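Local coordinates for protein 3,6-diketocamphane 1,6-monooxygenase (Pseudomonas putida, PDB 4UWM) that oxidises a camphor-derived diketone to a lactone with molecular oxygen and reduced FMN, as the oxygenating subunit of a type II Baeyer-Villiger monooxygenase, at residues A[281-295]-A[306-319]. Numbering follows the deposited sequence. Where two conformers were deposited one is given.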
# COMPACT_ATOMS: atom_id res chain seq x y z
N PHE A 281 -12.21 -25.96 -5.92
CA PHE A 281 -13.47 -26.16 -6.66
C PHE A 281 -14.48 -27.02 -5.93
O PHE A 281 -15.63 -26.64 -5.81
CB PHE A 281 -13.20 -26.70 -8.06
CG PHE A 281 -12.95 -25.62 -9.07
CD1 PHE A 281 -14.01 -25.03 -9.75
CD2 PHE A 281 -11.66 -25.17 -9.32
CE1 PHE A 281 -13.79 -24.03 -10.67
CE2 PHE A 281 -11.44 -24.16 -10.25
CZ PHE A 281 -12.50 -23.59 -10.93
N GLU A 282 -14.04 -28.17 -5.41
CA GLU A 282 -14.92 -29.07 -4.66
C GLU A 282 -15.47 -28.45 -3.39
O GLU A 282 -16.66 -28.59 -3.09
CB GLU A 282 -14.17 -30.34 -4.28
CG GLU A 282 -15.04 -31.55 -4.02
CD GLU A 282 -15.36 -32.27 -5.30
OE1 GLU A 282 -16.30 -31.84 -6.00
OE2 GLU A 282 -14.64 -33.24 -5.63
N ARG A 283 -14.61 -27.78 -2.62
CA ARG A 283 -15.04 -27.26 -1.33
C ARG A 283 -15.77 -25.93 -1.41
O ARG A 283 -16.67 -25.67 -0.60
CB ARG A 283 -13.85 -27.13 -0.37
CG ARG A 283 -14.28 -26.64 1.01
CD ARG A 283 -13.11 -26.49 1.97
NE ARG A 283 -13.53 -25.75 3.15
CZ ARG A 283 -12.71 -25.36 4.13
NH1 ARG A 283 -11.41 -25.64 4.07
NH2 ARG A 283 -13.20 -24.69 5.16
N TYR A 284 -15.38 -25.10 -2.36
CA TYR A 284 -15.76 -23.69 -2.34
C TYR A 284 -16.52 -23.26 -3.59
O TYR A 284 -17.66 -22.84 -3.50
CB TYR A 284 -14.49 -22.80 -2.14
CG TYR A 284 -14.76 -21.30 -2.17
CD1 TYR A 284 -15.72 -20.72 -1.34
CD2 TYR A 284 -14.01 -20.45 -2.99
CE1 TYR A 284 -15.96 -19.36 -1.36
CE2 TYR A 284 -14.25 -19.08 -3.03
CZ TYR A 284 -15.22 -18.55 -2.20
OH TYR A 284 -15.47 -17.19 -2.21
N LEU A 285 -15.88 -23.38 -4.75
CA LEU A 285 -16.42 -22.78 -5.97
C LEU A 285 -17.65 -23.49 -6.56
O LEU A 285 -18.62 -22.82 -6.95
CB LEU A 285 -15.34 -22.63 -7.06
CG LEU A 285 -14.22 -21.64 -6.75
CD1 LEU A 285 -13.13 -21.73 -7.81
CD2 LEU A 285 -14.76 -20.22 -6.64
N ILE A 286 -17.59 -24.81 -6.67
CA ILE A 286 -18.67 -25.56 -7.31
C ILE A 286 -20.00 -25.33 -6.59
O ILE A 286 -20.97 -24.97 -7.26
CB ILE A 286 -18.33 -27.05 -7.56
CG1 ILE A 286 -17.39 -27.17 -8.76
CG2 ILE A 286 -19.59 -27.88 -7.82
CD1 ILE A 286 -16.56 -28.44 -8.80
N PRO A 287 -20.05 -25.49 -5.25
CA PRO A 287 -21.34 -25.25 -4.59
C PRO A 287 -21.92 -23.85 -4.86
O PRO A 287 -23.13 -23.71 -4.97
CB PRO A 287 -21.01 -25.41 -3.10
CG PRO A 287 -19.87 -26.36 -3.08
CD PRO A 287 -19.04 -25.99 -4.28
N ILE A 288 -21.05 -22.83 -4.96
CA ILE A 288 -21.48 -21.48 -5.28
C ILE A 288 -21.99 -21.40 -6.72
O ILE A 288 -23.11 -20.95 -6.97
CB ILE A 288 -20.35 -20.44 -5.06
CG1 ILE A 288 -19.99 -20.34 -3.57
CG2 ILE A 288 -20.76 -19.07 -5.60
CD1 ILE A 288 -18.83 -19.40 -3.29
N TRP A 289 -21.15 -21.85 -7.66
CA TRP A 289 -21.48 -21.81 -9.07
C TRP A 289 -22.79 -22.56 -9.37
O TRP A 289 -23.61 -22.09 -10.17
CB TRP A 289 -20.33 -22.39 -9.90
CG TRP A 289 -19.13 -21.53 -9.96
CD1 TRP A 289 -18.86 -20.45 -9.16
CD2 TRP A 289 -18.00 -21.67 -10.84
NE1 TRP A 289 -17.64 -19.90 -9.50
CE2 TRP A 289 -17.09 -20.63 -10.53
CE3 TRP A 289 -17.67 -22.57 -11.86
CZ2 TRP A 289 -15.88 -20.46 -11.20
CZ3 TRP A 289 -16.45 -22.40 -12.54
CH2 TRP A 289 -15.57 -21.35 -12.21
N ARG A 290 -22.98 -23.71 -8.73
CA ARG A 290 -24.21 -24.47 -8.90
C ARG A 290 -25.42 -23.72 -8.36
O ARG A 290 -26.46 -23.68 -9.01
CB ARG A 290 -24.12 -25.88 -8.29
CG ARG A 290 -25.17 -26.82 -8.86
CD ARG A 290 -25.26 -28.15 -8.11
NE ARG A 290 -23.98 -28.85 -8.01
CZ ARG A 290 -23.41 -29.53 -9.00
NH1 ARG A 290 -23.99 -29.62 -10.19
NH2 ARG A 290 -22.24 -30.12 -8.79
N ARG A 291 -25.28 -23.12 -7.18
CA ARG A 291 -26.38 -22.36 -6.57
C ARG A 291 -26.87 -21.20 -7.44
O ARG A 291 -28.06 -20.88 -7.44
CB ARG A 291 -26.00 -21.87 -5.17
CG ARG A 291 -27.18 -21.39 -4.34
CD ARG A 291 -26.80 -21.13 -2.90
NE ARG A 291 -26.52 -19.72 -2.64
CZ ARG A 291 -26.21 -19.22 -1.44
NH1 ARG A 291 -26.12 -20.01 -0.38
NH2 ARG A 291 -25.97 -17.92 -1.31
N PHE A 292 -25.97 -20.56 -8.18
CA PHE A 292 -26.31 -19.40 -8.98
C PHE A 292 -26.29 -19.70 -10.48
O PHE A 292 -26.11 -18.79 -11.30
CB PHE A 292 -25.37 -18.24 -8.67
CG PHE A 292 -25.51 -17.70 -7.27
CD1 PHE A 292 -26.50 -16.77 -6.96
CD2 PHE A 292 -24.65 -18.12 -6.27
CE1 PHE A 292 -26.63 -16.27 -5.67
CE2 PHE A 292 -24.77 -17.62 -4.98
CZ PHE A 292 -25.76 -16.70 -4.68
N GLY A 293 -26.45 -20.98 -10.81
CA GLY A 293 -26.51 -21.45 -12.19
C GLY A 293 -25.39 -20.98 -13.08
O GLY A 293 -25.58 -20.76 -14.28
N MET A 294 -24.20 -20.83 -12.50
CA MET A 294 -23.06 -20.29 -13.23
C MET A 294 -22.35 -21.29 -14.14
O MET A 294 -21.42 -20.93 -14.87
CB MET A 294 -22.09 -19.64 -12.26
CG MET A 294 -22.67 -18.39 -11.61
SD MET A 294 -21.72 -17.87 -10.17
CE MET A 294 -20.12 -17.63 -10.92
N MET A 295 -22.78 -22.55 -14.10
CA MET A 295 -22.21 -23.56 -15.01
C MET A 295 -23.12 -23.89 -16.21
O MET A 295 -22.86 -24.85 -16.94
CB MET A 295 -21.81 -24.82 -14.24
CG MET A 295 -20.58 -24.61 -13.38
SD MET A 295 -20.19 -26.00 -12.33
CE MET A 295 -21.66 -26.15 -11.33
N PRO A 306 -26.96 -29.05 -16.56
CA PRO A 306 -26.26 -28.36 -15.46
C PRO A 306 -26.18 -29.16 -14.15
O PRO A 306 -25.15 -29.12 -13.47
CB PRO A 306 -27.10 -27.10 -15.25
CG PRO A 306 -27.68 -26.82 -16.59
CD PRO A 306 -27.85 -28.13 -17.30
N VAL A 307 -27.26 -29.88 -13.83
CA VAL A 307 -27.31 -30.72 -12.62
C VAL A 307 -26.17 -31.76 -12.62
O VAL A 307 -25.76 -32.22 -11.55
CB VAL A 307 -28.69 -31.40 -12.47
CG1 VAL A 307 -28.75 -32.28 -11.22
CG2 VAL A 307 -29.80 -30.36 -12.41
N ASP A 308 -25.65 -32.09 -13.80
CA ASP A 308 -24.58 -33.08 -13.94
C ASP A 308 -23.18 -32.45 -13.99
O ASP A 308 -22.18 -33.14 -14.24
CB ASP A 308 -24.82 -33.95 -15.19
CG ASP A 308 -26.24 -34.49 -15.28
OD1 ASP A 308 -26.81 -34.89 -14.23
OD2 ASP A 308 -26.80 -34.53 -16.40
N ALA A 309 -23.10 -31.13 -13.77
CA ALA A 309 -21.80 -30.45 -13.78
C ALA A 309 -21.09 -30.63 -12.44
O ALA A 309 -21.50 -30.07 -11.42
CB ALA A 309 -21.96 -28.97 -14.11
N ASP A 310 -20.03 -31.44 -12.45
CA ASP A 310 -19.21 -31.66 -11.27
C ASP A 310 -17.74 -31.45 -11.64
O ASP A 310 -17.43 -31.03 -12.75
CB ASP A 310 -19.45 -33.07 -10.69
CG ASP A 310 -19.14 -34.19 -11.69
OD1 ASP A 310 -18.39 -33.98 -12.67
OD2 ASP A 310 -19.65 -35.30 -11.47
N LEU A 311 -16.85 -31.76 -10.70
CA LEU A 311 -15.43 -31.48 -10.88
C LEU A 311 -14.86 -32.11 -12.15
O LEU A 311 -14.25 -31.42 -12.97
CB LEU A 311 -14.63 -31.92 -9.65
CG LEU A 311 -13.11 -31.74 -9.63
CD1 LEU A 311 -12.70 -30.32 -9.99
CD2 LEU A 311 -12.57 -32.14 -8.26
N GLU A 312 -15.09 -33.41 -12.32
CA GLU A 312 -14.55 -34.13 -13.47
C GLU A 312 -15.10 -33.59 -14.79
O GLU A 312 -14.37 -33.51 -15.78
CB GLU A 312 -14.81 -35.64 -13.35
CG GLU A 312 -14.18 -36.45 -14.48
CD GLU A 312 -14.07 -37.94 -14.16
OE1 GLU A 312 -14.97 -38.49 -13.49
OE2 GLU A 312 -13.07 -38.55 -14.60
N PHE A 313 -16.37 -33.21 -14.81
CA PHE A 313 -16.92 -32.55 -15.98
C PHE A 313 -16.11 -31.30 -16.35
O PHE A 313 -15.74 -31.10 -17.51
CB PHE A 313 -18.39 -32.19 -15.79
CG PHE A 313 -18.89 -31.18 -16.80
CD1 PHE A 313 -19.10 -31.55 -18.12
CD2 PHE A 313 -19.10 -29.85 -16.43
CE1 PHE A 313 -19.53 -30.62 -19.06
CE2 PHE A 313 -19.52 -28.92 -17.36
CZ PHE A 313 -19.74 -29.30 -18.68
N LEU A 314 -15.85 -30.46 -15.35
CA LEU A 314 -15.07 -29.23 -15.53
C LEU A 314 -13.66 -29.54 -16.02
O LEU A 314 -13.19 -28.96 -16.99
CB LEU A 314 -15.05 -28.40 -14.23
CG LEU A 314 -16.36 -27.79 -13.73
CD1 LEU A 314 -16.18 -27.09 -12.39
CD2 LEU A 314 -16.96 -26.83 -14.75
N VAL A 315 -13.01 -30.49 -15.36
CA VAL A 315 -11.65 -30.89 -15.76
C VAL A 315 -11.58 -31.40 -17.20
O VAL A 315 -10.64 -31.09 -17.93
CB VAL A 315 -11.06 -31.91 -14.77
CG1 VAL A 315 -9.64 -32.27 -15.15
CG2 VAL A 315 -11.08 -31.34 -13.36
N ASP A 316 -12.60 -32.17 -17.61
CA ASP A 316 -12.62 -32.79 -18.94
C ASP A 316 -13.05 -31.87 -20.09
O ASP A 316 -12.58 -32.02 -21.22
CB ASP A 316 -13.53 -34.03 -18.92
CG ASP A 316 -12.93 -35.18 -18.13
OD1 ASP A 316 -11.69 -35.33 -18.11
OD2 ASP A 316 -13.70 -35.95 -17.52
N ASN A 317 -13.95 -30.93 -19.81
CA ASN A 317 -14.62 -30.18 -20.88
C ASN A 317 -14.46 -28.65 -20.83
O ASN A 317 -14.69 -27.98 -21.83
CB ASN A 317 -16.11 -30.51 -20.87
CG ASN A 317 -16.37 -32.01 -20.90
OD1 ASN A 317 -16.33 -32.63 -21.96
ND2 ASN A 317 -16.63 -32.59 -19.74
N VAL A 318 -14.08 -28.13 -19.66
CA VAL A 318 -14.01 -26.67 -19.45
C VAL A 318 -12.57 -26.19 -19.23
O VAL A 318 -12.05 -25.39 -20.02
CB VAL A 318 -14.90 -26.21 -18.28
CG1 VAL A 318 -14.78 -24.71 -18.06
CG2 VAL A 318 -16.35 -26.60 -18.54
N PHE A 319 -11.92 -26.70 -18.18
CA PHE A 319 -10.56 -26.29 -17.83
C PHE A 319 -9.64 -26.57 -18.98
O PHE A 319 -9.85 -27.52 -19.73
CB PHE A 319 -10.03 -27.02 -16.60
CG PHE A 319 -10.80 -26.76 -15.35
CD1 PHE A 319 -11.80 -25.79 -15.30
CD2 PHE A 319 -10.51 -27.48 -14.20
CE1 PHE A 319 -12.49 -25.55 -14.12
CE2 PHE A 319 -11.20 -27.24 -13.02
CZ PHE A 319 -12.19 -26.28 -12.98
O HOH W 1 -17.39 -32.53 -8.26
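Glu-282 and Leu-311 are joined through a water, a compact case of how the start of a helix can be held by groups from its neighbour. The first-turn N-H of Leu-311 is satisfied from across the contact, donating a hydrogen bond to a water that in turn donates to Glu-282 OE1, 2.6 Å from the water. That carboxylate is probably favoured by the positive end of the helix dipole. Asp-310 is the N-cap of helix 311-317: its OD1 takes the N-H of Phe-313 at 3.0 Å in a nearly straight bond. One residue earlier, Ala-309 O lies near the guanidinium plane of Arg-290, which in one of its two conformers reaches it with both terminal nitrogens. NH2 of Arg-290 is 2.7 Å from Ala-309 O and NH1 scarcely farther; both bonds are bent and weak, the price of sharing one oxygen. The Arg-290 side chain runs out extended and then bends at chi3 (-54°), which turns the guanidinium onto that carbonyl.

Beneath this polar margin the contact is apolar. Ile-286 and Leu-314 meet tip to tip, CG1 to CD1 at 3.8 Å, while Met-295 SD touches both Ala-309 CB and Leu-314 CD2. Phe-319 brings CZ over the centre of the Phe-281 ring, 3.4 Å above its plane, with the planes inclined at 54°; Leu-285 CD1 covers the opposite face. A serine in place of Phe-281 would probably open a gap between Leu-285 and Phe-319 and leave Leu-314 CD1 less closely packed.

Segment 281-291, the end of helix 276-291, runs nearly perpendicular (85°) to helix 311-317 in this TIM-barrel enzyme of the bacterial luciferase family. Phe-281 and Phe-319 both rest on Thr-258 of barrel strand 254-261, Leu-311 packs on helix 265-274, and beyond the Schellman turn at Gly-293, Met-294 touches the FMN.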